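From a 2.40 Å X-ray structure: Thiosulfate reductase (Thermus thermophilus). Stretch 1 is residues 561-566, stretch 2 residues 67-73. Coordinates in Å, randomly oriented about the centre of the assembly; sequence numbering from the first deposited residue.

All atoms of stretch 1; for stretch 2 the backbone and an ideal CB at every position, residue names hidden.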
# COMPACT_ATOMS: atom_id res chain seq x y z
N MET A 561 -18.83 41.72 -16.94
CA MET A 561 -18.08 41.20 -15.74
C MET A 561 -19.03 40.64 -14.62
O MET A 561 -18.92 41.05 -13.44
CB MET A 561 -17.19 42.32 -15.14
CG MET A 561 -17.55 43.75 -15.60
SD MET A 561 -18.50 44.74 -14.42
CE MET A 561 -17.41 44.69 -12.95
N GLY A 562 -19.92 39.73 -15.03
CA GLY A 562 -20.93 39.09 -14.19
C GLY A 562 -21.08 39.44 -12.72
O GLY A 562 -22.22 39.56 -12.19
N THR A 563 -19.94 39.59 -12.06
CA THR A 563 -19.74 39.94 -10.64
C THR A 563 -18.94 41.27 -10.44
O THR A 563 -18.08 41.58 -11.25
CB THR A 563 -18.89 38.87 -9.87
OG1 THR A 563 -19.29 37.57 -10.23
CG2 THR A 563 -19.00 39.08 -8.34
N LEU A 564 -19.23 42.02 -9.37
CA LEU A 564 -18.50 43.26 -9.04
C LEU A 564 -18.00 43.24 -7.55
O LEU A 564 -18.82 43.08 -6.62
CB LEU A 564 -19.34 44.55 -9.37
CG LEU A 564 -18.73 45.99 -9.24
CD1 LEU A 564 -19.05 46.89 -10.46
CD2 LEU A 564 -19.23 46.68 -7.94
N VAL A 565 -16.67 43.31 -7.35
CA VAL A 565 -15.98 43.35 -6.04
C VAL A 565 -15.60 44.82 -5.72
O VAL A 565 -15.08 45.57 -6.57
CB VAL A 565 -14.63 42.47 -5.95
CG1 VAL A 565 -14.19 42.30 -4.45
CG2 VAL A 565 -14.84 41.09 -6.59
N GLN A 566 -15.91 45.19 -4.47
CA GLN A 566 -15.71 46.50 -3.89
C GLN A 566 -14.74 46.49 -2.72
O GLN A 566 -14.38 45.43 -2.19
CB GLN A 566 -17.03 47.04 -3.38
CG GLN A 566 -18.10 47.28 -4.38
CD GLN A 566 -19.19 48.10 -3.74
OE1 GLN A 566 -19.20 48.18 -2.51
NE2 GLN A 566 -20.07 48.71 -4.53
N UNK A 67 -18.42 27.08 -13.15
CA UNK A 67 -18.08 28.17 -12.26
C UNK A 67 -17.15 29.11 -13.03
O UNK A 67 -16.86 28.82 -14.19
CB UNK A 67 -17.43 27.66 -10.97
N UNK A 68 -16.75 30.26 -12.48
CA UNK A 68 -15.77 31.18 -13.12
C UNK A 68 -14.81 31.82 -12.08
O UNK A 68 -15.24 32.15 -10.98
CB UNK A 68 -16.51 32.28 -13.88
N UNK A 69 -13.53 31.94 -12.45
CA UNK A 69 -12.46 32.44 -11.59
C UNK A 69 -12.70 33.72 -10.74
O UNK A 69 -12.79 33.63 -9.53
CB UNK A 69 -11.25 32.70 -12.49
N UNK A 70 -12.89 34.89 -11.33
CA UNK A 70 -13.17 36.14 -10.57
C UNK A 70 -14.28 36.01 -9.49
O UNK A 70 -14.11 36.49 -8.37
CB UNK A 70 -13.57 37.24 -11.55
N UNK A 71 -15.40 35.38 -9.82
CA UNK A 71 -16.48 35.19 -8.83
C UNK A 71 -15.93 34.57 -7.52
O UNK A 71 -15.41 33.46 -7.52
CB UNK A 71 -17.58 34.30 -9.41
N UNK A 72 -16.01 35.32 -6.37
CA UNK A 72 -15.53 34.82 -5.07
C UNK A 72 -16.20 33.55 -4.48
O UNK A 72 -15.72 32.98 -3.49
CB UNK A 72 -15.69 35.95 -4.05
N UNK A 73 -17.33 33.14 -5.04
CA UNK A 73 -18.06 31.96 -4.58
C UNK A 73 -17.66 30.67 -5.33
O UNK A 73 -17.20 29.71 -4.72
CB UNK A 73 -19.56 32.20 -4.74

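Stretch 1 offers a short strand, 563-565, whose side chains alternate: T563 and V565 point toward the other stretch, L564 away. The features to satisfy are therefore a hydroxyl on T563, the bare backbone of G562 and the methyl groups of T563 and V565.

Position 67 lies out of reach of stretch 1, and its phi/psi of -75/175 is open to almost any residue, so nothing here selects among them. It is G67.

At position 68 CA-to-CB points toward stretch 1, but the ideal CB has nothing of that stretch within 5.5 Å. Only a long side chain could bridge the gap, and the T563 hydroxyl at the far side favours one with a polar end; tyrosine, arginine, lysine or glutamine could be considered. The extended backbone, -142/141, readily accepts a beta-branched or aromatic residue. The deposited Y68, with chi1 in the p well, carries its ring across, and OH lies 2.8 Å from T563 OG1 in a hydrogen bond. The same OH comes within 3.2 Å of G562 C. That closeness depends on a missing side chain: a CB on G562 would point toward this stretch and sit 2.1 Å from Y68 OH, a clash.

Position 69 is out of reach, and many residues would serve; it is E69, which makes no contact with stretch 1.

Position 70 points toward stretch 1 but stops short, leaving room for small or medium side chains. A70 has only its CB, which at its nearest lies 5.8 Å from T563 CB and makes no contact with stretch 1.

Position 71 makes the closest CA approach to T563, its CA lying 6.0 Å from T563 CA. Its CA-to-CB bond runs sideways, yet the ideal CB is 3.8 Å from T563 OG1, so a short polar residue such as serine, threonine, asparagine or aspartate would suit. It is N71, with chi1 in the t well; the end of its side chain comes nearer to T563 than the direction of its CB suggests.

Position 72 points toward the strand, where the methyls of T563 and V565 offer an apolar surface. Valine, leucine, isoleucine or proline would fit this chemistry, and a phi of -62 is one that proline's ring permits. P72 lays its ring along both residues: CD is 4.0 Å from T563 CG2, and CG is 4.3 Å from V565 CG2, an apolar contact.

Position 73 is out of reach and unconstrained by stretch 1. K73 sends its amine to hydrogen-bond elsewhere in the structure.

Stretch 2 (67-73) GYEANPK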
# COMPACT_ATOMS: atom_id res chain seq x y z
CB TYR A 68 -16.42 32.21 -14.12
CG TYR A 68 -17.37 33.31 -13.64
CD1 TYR A 68 -16.95 34.65 -13.47
CD2 TYR A 68 -18.74 33.04 -13.45
CE1 TYR A 68 -17.87 35.68 -13.13
CE2 TYR A 68 -19.66 34.06 -13.10
CZ TYR A 68 -19.22 35.38 -12.94
OH TYR A 68 -20.12 36.36 -12.60
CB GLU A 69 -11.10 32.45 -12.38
CG GLU A 69 -10.60 31.04 -12.93
CD GLU A 69 -9.88 30.15 -11.88
OE1 GLU A 69 -9.32 30.72 -10.92
OE2 GLU A 69 -9.85 28.89 -12.06
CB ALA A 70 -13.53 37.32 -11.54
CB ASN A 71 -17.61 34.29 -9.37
CG ASN A 71 -18.85 34.29 -8.49
OD1 ASN A 71 -19.58 35.28 -8.43
ND2 ASN A 71 -19.06 33.19 -7.75
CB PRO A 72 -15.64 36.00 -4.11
CG PRO A 72 -15.80 37.23 -5.01
CD PRO A 72 -16.43 36.73 -6.29
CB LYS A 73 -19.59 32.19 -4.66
CG LYS A 73 -20.15 33.16 -3.62
CD LYS A 73 -21.65 33.01 -3.50
CE LYS A 73 -22.22 33.73 -2.27
NZ LYS A 73 -22.25 32.84 -1.06
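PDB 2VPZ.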